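Local coordinates for protein DNA polymerase sliding clamp (Archaeoglobus fulgidus, PDB 1RWZ) that forms a ring-shaped homotrimer around DNA and probably tethers the polymerase and other replication proteins to it as a moving platform, at residues 127-139 / 202-216. Sequence-based numbering, arbitrary orientation.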
ATOM      1  N   LEU A 127      -0.621  25.867 -32.464  1.00 31.05           N
ATOM      2  CA  LEU A 127       0.153  24.635 -32.608  1.00 27.81           C
ATOM      3  C   LEU A 127      -0.306  23.735 -33.751  1.00 25.66           C
ATOM      4  O   LEU A 127      -1.492  23.430 -33.886  1.00 26.23           O
ATOM      5  CB  LEU A 127       0.138  23.870 -31.283  1.00 27.36           C
ATOM      6  CG  LEU A 127       0.630  24.719 -30.106  1.00 27.64           C
ATOM      7  CD1 LEU A 127       0.651  23.894 -28.838  1.00 27.72           C
ATOM      8  CD2 LEU A 127       2.023  25.253 -30.408  1.00 28.15           C
ATOM      9  N   PRO A 128       0.648  23.278 -34.578  1.00 23.25           N
ATOM     10  CA  PRO A 128       0.421  22.416 -35.741  1.00 21.74           C
ATOM     11  C   PRO A 128       0.095  20.942 -35.511  1.00 20.22           C
ATOM     12  O   PRO A 128      -0.558  20.323 -36.347  1.00 20.82           O
ATOM     13  CB  PRO A 128       1.707  22.587 -36.540  1.00 22.15           C
ATOM     14  CG  PRO A 128       2.733  22.693 -35.461  1.00 22.25           C
ATOM     15  CD  PRO A 128       2.074  23.647 -34.478  1.00 22.68           C
ATOM     16  N   ALA A 129       0.549  20.377 -34.399  1.00 18.06           N
ATOM     17  CA  ALA A 129       0.306  18.961 -34.128  1.00 15.67           C
ATOM     18  C   ALA A 129      -0.760  18.713 -33.071  1.00 15.40           C
ATOM     19  O   ALA A 129      -0.760  19.342 -32.014  1.00 14.94           O
ATOM     20  CB  ALA A 129       1.607  18.286 -33.713  1.00 15.37           C
ATOM     21  N   LYS A 130      -1.666  17.786 -33.366  1.00 14.60           N
ATOM     22  CA  LYS A 130      -2.734  17.431 -32.437  1.00 15.23           C
ATOM     23  C   LYS A 130      -2.733  15.914 -32.319  1.00 14.66           C
ATOM     24  O   LYS A 130      -2.895  15.208 -33.315  1.00 15.03           O
ATOM     25  CB  LYS A 130      -4.090  17.906 -32.959  1.00 16.20           C
ATOM     26  CG  LYS A 130      -5.232  17.609 -31.997  1.00 19.48           C
ATOM     27  CD  LYS A 130      -6.570  18.038 -32.574  1.00 21.51           C
ATOM     28  CE  LYS A 130      -7.708  17.639 -31.647  1.00 23.28           C
ATOM     29  NZ  LYS A 130      -9.031  18.004 -32.229  1.00 25.89           N
ATOM     30  N   ILE A 131      -2.553  15.427 -31.096  1.00 14.67           N
ATOM     31  CA  ILE A 131      -2.488  13.998 -30.831  1.00 14.46           C
ATOM     32  C   ILE A 131      -3.488  13.624 -29.744  1.00 14.35           C
ATOM     33  O   ILE A 131      -3.472  14.210 -28.664  1.00 14.10           O
ATOM     34  CB  ILE A 131      -1.067  13.597 -30.342  1.00 14.43           C
ATOM     35  CG1 ILE A 131      -0.005  14.085 -31.332  1.00 14.54           C
ATOM     36  CG2 ILE A 131      -0.971  12.091 -30.183  1.00 15.14           C
ATOM     37  CD1 ILE A 131       0.744  15.325 -30.867  1.00 16.13           C
ATOM     38  N   VAL A 132      -4.356  12.657 -30.029  1.00 13.77           N
ATOM     39  CA  VAL A 132      -5.342  12.212 -29.047  1.00 13.41           C
ATOM     40  C   VAL A 132      -5.050  10.754 -28.704  1.00 13.58           C
ATOM     41  O   VAL A 132      -4.948   9.903 -29.593  1.00 13.53           O
ATOM     42  CB  VAL A 132      -6.787  12.348 -29.586  1.00 14.11           C
ATOM     43  CG1 VAL A 132      -7.790  11.926 -28.507  1.00 14.05           C
ATOM     44  CG2 VAL A 132      -7.050  13.789 -29.998  1.00 14.32           C
ATOM     45  N   MET A 133      -4.900  10.477 -27.412  1.00 13.26           N
ATOM     46  CA  MET A 133      -4.579   9.132 -26.947  1.00 14.46           C
ATOM     47  C   MET A 133      -5.139   8.887 -25.557  1.00 14.12           C
ATOM     48  O   MET A 133      -5.784   9.754 -24.968  1.00 14.61           O
ATOM     49  CB  MET A 133      -3.056   8.947 -26.909  1.00 15.14           C
ATOM     50  CG  MET A 133      -2.346   9.911 -25.957  1.00 16.61           C
ATOM     51  SD  MET A 133      -0.537   9.798 -26.026  1.00 18.76           S
ATOM     52  CE  MET A 133      -0.308   8.152 -25.414  1.00 18.38           C
ATOM     53  N   ASP A 134      -4.891   7.690 -25.037  1.00 14.17           N
ATOM     54  CA  ASP A 134      -5.340   7.341 -23.698  1.00 14.33           C
ATOM     55  C   ASP A 134      -4.352   7.955 -22.709  1.00 13.73           C
ATOM     56  O   ASP A 134      -3.144   7.810 -22.875  1.00 14.13           O
ATOM     57  CB  ASP A 134      -5.343   5.827 -23.521  1.00 16.23           C
ATOM     58  CG  ASP A 134      -5.819   5.412 -22.149  1.00 17.99           C
ATOM     59  OD1 ASP A 134      -7.047   5.359 -21.937  1.00 20.50           O
ATOM     60  OD2 ASP A 134      -4.963   5.157 -21.277  1.00 20.88           O
ATOM     61  N   ALA A 135      -4.866   8.635 -21.690  1.00 14.49           N
ATOM     62  CA  ALA A 135      -4.017   9.281 -20.689  1.00 14.89           C
ATOM     63  C   ALA A 135      -3.174   8.278 -19.906  1.00 16.39           C
ATOM     64  O   ALA A 135      -2.059   8.591 -19.484  1.00 15.16           O
ATOM     65  CB  ALA A 135      -4.871  10.104 -19.736  1.00 15.04           C
ATOM     66  N   GLY A 136      -3.709   7.073 -19.714  1.00 16.35           N
ATOM     67  CA  GLY A 136      -2.976   6.053 -18.983  1.00 17.36           C
ATOM     68  C   GLY A 136      -1.744   5.599 -19.736  1.00 18.08           C
ATOM     69  O   GLY A 136      -0.696   5.331 -19.138  1.00 18.99           O
ATOM     70  N   GLU A 137      -1.868   5.505 -21.056  1.00 17.81           N
ATOM     71  CA  GLU A 137      -0.762   5.093 -21.907  1.00 19.03           C
ATOM     72  C   GLU A 137       0.319   6.173 -21.868  1.00 18.73           C
ATOM     73  O   GLU A 137       1.514   5.871 -21.809  1.00 18.36           O
ATOM     74  CB  GLU A 137      -1.251   4.895 -23.341  1.00 20.99           C
ATOM     75  CG  GLU A 137      -0.198   4.386 -24.307  1.00 23.33           C
ATOM     76  CD  GLU A 137       0.288   2.979 -23.982  1.00 26.20           C
ATOM     77  OE1 GLU A 137      -0.232   2.352 -23.033  1.00 27.90           O
ATOM     78  OE2 GLU A 137       1.197   2.496 -24.685  1.00 27.77           O
ATOM     79  N   PHE A 138      -0.114   7.431 -21.901  1.00 16.95           N
ATOM     80  CA  PHE A 138       0.808   8.567 -21.853  1.00 16.94           C
ATOM     81  C   PHE A 138       1.542   8.535 -20.514  1.00 17.43           C
ATOM     82  O   PHE A 138       2.764   8.691 -20.453  1.00 17.61           O
ATOM     83  CB  PHE A 138       0.022   9.876 -21.985  1.00 15.72           C
ATOM     84  CG  PHE A 138       0.870  11.119 -21.876  1.00 16.04           C
ATOM     85  CD1 PHE A 138       1.671  11.531 -22.936  1.00 15.87           C
ATOM     86  CD2 PHE A 138       0.841  11.889 -20.719  1.00 16.04           C
ATOM     87  CE1 PHE A 138       2.432  12.705 -22.842  1.00 15.87           C
ATOM     88  CE2 PHE A 138       1.598  13.062 -20.615  1.00 16.07           C
ATOM     89  CZ  PHE A 138       2.392  13.468 -21.679  1.00 15.19           C
ATOM     90  N   LYS A 139       0.783   8.315 -19.445  1.00 17.45           N
ATOM     91  CA  LYS A 139       1.329   8.257 -18.095  1.00 19.07           C
ATOM     92  C   LYS A 139       2.429   7.201 -18.003  1.00 19.53           C
ATOM     93  O   LYS A 139       3.462   7.425 -17.373  1.00 18.35           O
ATOM     94  CB  LYS A 139       0.201   7.951 -17.103  1.00 19.49           C
ATOM     95  CG  LYS A 139       0.591   7.954 -15.632  1.00 20.67           C
ATOM     96  CD  LYS A 139      -0.659   7.928 -14.762  1.00 21.52           C
ATOM     97  CE  LYS A 139      -0.327   7.953 -13.277  1.00 21.76           C
ATOM     98  NZ  LYS A 139      -1.552   8.163 -12.448  1.00 22.82           N
ATOM     99  N   CYS A 202       0.356  13.889 -14.719  1.00 16.44           N
ATOM    100  CA  CYS A 202      -0.291  12.590 -14.861  1.00 18.43           C
ATOM    101  C   CYS A 202      -0.846  11.961 -13.589  1.00 18.94           C
ATOM    102  O   CYS A 202      -1.571  10.969 -13.660  1.00 19.22           O
ATOM    103  CB  CYS A 202       0.670  11.605 -15.530  1.00 17.72           C
ATOM    104  SG  CYS A 202       1.079  12.035 -17.231  1.00 20.68           S
ATOM    105  N   LYS A 203      -0.528  12.531 -12.433  1.00 19.60           N
ATOM    106  CA  LYS A 203      -1.021  11.966 -11.182  1.00 20.53           C
ATOM    107  C   LYS A 203      -2.540  12.002 -11.021  1.00 20.22           C
ATOM    108  O   LYS A 203      -3.097  11.240 -10.230  1.00 20.72           O
ATOM    109  CB  LYS A 203      -0.350  12.654  -9.992  1.00 21.76           C
ATOM    110  CG  LYS A 203       1.095  12.222  -9.817  1.00 23.11           C
ATOM    111  CD  LYS A 203       1.757  12.911  -8.642  1.00 26.12           C
ATOM    112  CE  LYS A 203       3.190  12.428  -8.495  1.00 27.58           C
ATOM    113  NZ  LYS A 203       3.909  13.131  -7.395  1.00 29.73           N
ATOM    114  N   VAL A 204      -3.214  12.871 -11.768  1.00 19.40           N
ATOM    115  CA  VAL A 204      -4.671  12.957 -11.678  1.00 19.36           C
ATOM    116  C   VAL A 204      -5.360  12.210 -12.817  1.00 18.94           C
ATOM    117  O   VAL A 204      -6.590  12.207 -12.912  1.00 18.44           O
ATOM    118  CB  VAL A 204      -5.165  14.427 -11.695  1.00 20.03           C
ATOM    119  CG1 VAL A 204      -4.644  15.166 -10.466  1.00 19.63           C
ATOM    120  CG2 VAL A 204      -4.717  15.123 -12.975  1.00 19.46           C
ATOM    121  N   ALA A 205      -4.568  11.567 -13.671  1.00 18.56           N
ATOM    122  CA  ALA A 205      -5.114  10.835 -14.811  1.00 18.83           C
ATOM    123  C   ALA A 205      -4.828   9.340 -14.760  1.00 19.40           C
ATOM    124  O   ALA A 205      -3.950   8.883 -14.031  1.00 19.73           O
ATOM    125  CB  ALA A 205      -4.566  11.419 -16.111  1.00 18.96           C
ATOM    126  N   GLY A 206      -5.575   8.579 -15.553  1.00 19.84           N
ATOM    127  CA  GLY A 206      -5.377   7.143 -15.585  1.00 19.83           C
ATOM    128  C   GLY A 206      -5.956   6.524 -16.838  1.00 19.96           C
ATOM    129  O   GLY A 206      -6.471   7.228 -17.707  1.00 18.58           O
ATOM    130  N   SER A 207      -5.863   5.202 -16.941  1.00 19.89           N
ATOM    131  CA  SER A 207      -6.397   4.502 -18.100  1.00 20.05           C
ATOM    132  C   SER A 207      -7.865   4.865 -18.224  1.00 18.68           C
ATOM    133  O   SER A 207      -8.571   4.947 -17.222  1.00 18.75           O
ATOM    134  CB  SER A 207      -6.254   2.988 -17.924  1.00 21.48           C
ATOM    135  OG  SER A 207      -4.891   2.618 -17.853  1.00 25.24           O
ATOM    136  N   GLY A 208      -8.323   5.097 -19.447  1.00 17.92           N
ATOM    137  CA  GLY A 208      -9.721   5.441 -19.632  1.00 17.36           C
ATOM    138  C   GLY A 208      -9.984   6.927 -19.766  1.00 16.72           C
ATOM    139  O   GLY A 208     -11.057   7.330 -20.219  1.00 16.65           O
ATOM    140  N   ASP A 209      -9.024   7.750 -19.354  1.00 15.75           N
ATOM    141  CA  ASP A 209      -9.176   9.200 -19.470  1.00 15.55           C
ATOM    142  C   ASP A 209      -8.599   9.609 -20.819  1.00 15.31           C
ATOM    143  O   ASP A 209      -7.619   9.026 -21.281  1.00 15.32           O
ATOM    144  CB  ASP A 209      -8.427   9.924 -18.343  1.00 15.54           C
ATOM    145  CG  ASP A 209      -9.049   9.684 -16.975  1.00 16.86           C
ATOM    146  OD1 ASP A 209     -10.292   9.732 -16.871  1.00 17.63           O
ATOM    147  OD2 ASP A 209      -8.296   9.463 -16.001  1.00 17.22           O
ATOM    148  N   LEU A 210      -9.204  10.603 -21.460  1.00 15.03           N
ATOM    149  CA  LEU A 210      -8.722  11.046 -22.762  1.00 14.16           C
ATOM    150  C   LEU A 210      -7.686  12.152 -22.609  1.00 13.60           C
ATOM    151  O   LEU A 210      -7.790  12.993 -21.717  1.00 13.24           O
ATOM    152  CB  LEU A 210      -9.882  11.570 -23.616  1.00 15.16           C
ATOM    153  CG  LEU A 210      -9.605  11.734 -25.113  1.00 15.34           C
ATOM    154  CD1 LEU A 210      -9.485  10.350 -25.758  1.00 15.97           C
ATOM    155  CD2 LEU A 210     -10.734  12.526 -25.772  1.00 16.57           C
ATOM    156  N   LEU A 211      -6.677  12.128 -23.471  1.00 11.94           N
ATOM    157  CA  LEU A 211      -5.646  13.160 -23.459  1.00 11.88           C
ATOM    158  C   LEU A 211      -5.467  13.674 -24.872  1.00 11.33           C
ATOM    159  O   LEU A 211      -5.288  12.892 -25.803  1.00 11.20           O
ATOM    160  CB  LEU A 211      -4.308  12.610 -22.958  1.00 11.46           C
ATOM    161  CG  LEU A 211      -3.107  13.539 -23.196  1.00 12.06           C
ATOM    162  CD1 LEU A 211      -3.286  14.861 -22.439  1.00 12.56           C
ATOM    163  CD2 LEU A 211      -1.842  12.839 -22.759  1.00 13.58           C
ATOM    164  N   THR A 212      -5.543  14.991 -25.031  1.00 11.10           N
ATOM    165  CA  THR A 212      -5.340  15.614 -26.327  1.00 11.48           C
ATOM    166  C   THR A 212      -4.103  16.476 -26.156  1.00 11.67           C
ATOM    167  O   THR A 212      -4.066  17.357 -25.293  1.00 11.39           O
ATOM    168  CB  THR A 212      -6.519  16.515 -26.725  1.00 12.11           C
ATOM    169  OG1 THR A 212      -7.703  15.717 -26.853  1.00 13.32           O
ATOM    170  CG2 THR A 212      -6.231  17.224 -28.060  1.00 13.94           C
ATOM    171  N   ILE A 213      -3.092  16.207 -26.968  1.00 11.01           N
ATOM    172  CA  ILE A 213      -1.847  16.960 -26.904  1.00 12.07           C
ATOM    173  C   ILE A 213      -1.778  17.927 -28.076  1.00 12.19           C
ATOM    174  O   ILE A 213      -1.991  17.526 -29.217  1.00 13.01           O
ATOM    175  CB  ILE A 213      -0.626  16.024 -27.006  1.00 12.32           C
ATOM    176  CG1 ILE A 213      -0.688  14.956 -25.913  1.00 12.75           C
ATOM    177  CG2 ILE A 213       0.669  16.843 -26.913  1.00 12.17           C
ATOM    178  CD1 ILE A 213       0.372  13.872 -26.059  1.00 13.86           C
ATOM    179  N   HIS A 214      -1.496  19.196 -27.787  1.00 12.34           N
ATOM    180  CA  HIS A 214      -1.335  20.215 -28.827  1.00 13.01           C
ATOM    181  C   HIS A 214       0.159  20.525 -28.750  1.00 12.91           C
ATOM    182  O   HIS A 214       0.650  20.994 -27.723  1.00 12.67           O
ATOM    183  CB  HIS A 214      -2.176  21.449 -28.501  1.00 14.55           C
ATOM    184  CG  HIS A 214      -3.650  21.180 -28.486  1.00 17.27           C
ATOM    185  ND1 HIS A 214      -4.405  21.099 -29.636  1.00 18.95           N
ATOM    186  CD2 HIS A 214      -4.499  20.938 -27.461  1.00 18.46           C
ATOM    187  CE1 HIS A 214      -5.657  20.819 -29.320  1.00 19.08           C
ATOM    188  NE2 HIS A 214      -5.741  20.715 -28.006  1.00 18.22           N
ATOM    189  N   LEU A 215       0.875  20.257 -29.837  1.00 13.32           N
ATOM    190  CA  LEU A 215       2.321  20.418 -29.856  1.00 13.75           C
ATOM    191  C   LEU A 215       2.894  21.265 -30.986  1.00 14.31           C
ATOM    192  O   LEU A 215       2.446  21.184 -32.130  1.00 14.84           O
ATOM    193  CB  LEU A 215       2.958  19.025 -29.912  1.00 13.64           C
ATOM    194  CG  LEU A 215       4.476  18.829 -29.896  1.00 13.85           C
ATOM    195  CD1 LEU A 215       5.029  19.174 -28.520  1.00 12.88           C
ATOM    196  CD2 LEU A 215       4.796  17.375 -30.229  1.00 13.54           C
ATOM    197  N   GLY A 216       3.908  22.056 -30.645  1.00 14.47           N
ATOM    198  CA  GLY A 216       4.583  22.896 -31.619  1.00 15.16           C
ATOM    199  C   GLY A 216       6.083  22.685 -31.481  1.00 16.11           C
ATOM    200  O   GLY A 216       6.522  21.729 -30.838  1.00 16.34           O
TER
HETATM  201  O   HOH W   1      -3.073  21.376 -32.166  1.00 36.36           O
HETATM  202  O   HOH W   2      -4.282   2.638 -20.752  1.00 32.12           O
HETATM  203  O   HOH W   3      -1.878   9.044  -9.465  1.00 51.61           O
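Strands 129-134 and 210-215 pair antiparallel through six backbone hydrogen bonds, from Ala-129 with Leu-215 to Met-133 with Leu-211, and beyond the last bridge Ala-135 N, at the start of the helix, donates to Asp-209 O. The pair belongs to the C-terminal domain of the PCNA fold, where strand 221-227 continues the sheet beside 210-215 and helix 135-146 leaves the end of 129-134. On the face carrying Ile-131, Met-133, Leu-211 and Ile-213, this helix lays Phe-138 against the strands. Leu-211 CD2 sits over one ring face, 3.6 Å from the ring centroid in a CH-pi contact, while Ile-213 CD1 approaches the CE1 atom of Phe-138 obliquely. Cys-202 SG lies obliquely to the ring, 3.5 Å from Phe-138 CD2, and Ile-163 of strand 160-166 also packs on Phe-138. The other face carries Lys-130, Val-132, Thr-212 and His-214, with Thr-212 lying alongside Val-132; the end of Leu-210 turns back, bringing CD1 to 3.6 Å from Val-132 CG1. Where 129-134 begins and 210-215 finishes, a water at the edge of the His-214 ring, in its plane, bonds to ND1 and donates to Leu-127 O and Ala-129 O.

Asp-134, the N-cap residue, divides its carboxylate between helix and turn. OD2 accepts from Glu-137 N and, weakly, Gly-136 N, whereas the syn lone pair of OD1 takes Gly-208 N at 2.8 Å, holding the type II turn 206-209 against the first helical turn. Lys-139, with CG anti to its backbone N (chi1 -176°) and the chain extended, runs past Cys-202 CB; its NZ donates to Cys-202 O at 3.1 Å and to Ala-205 O at 3.0 Å.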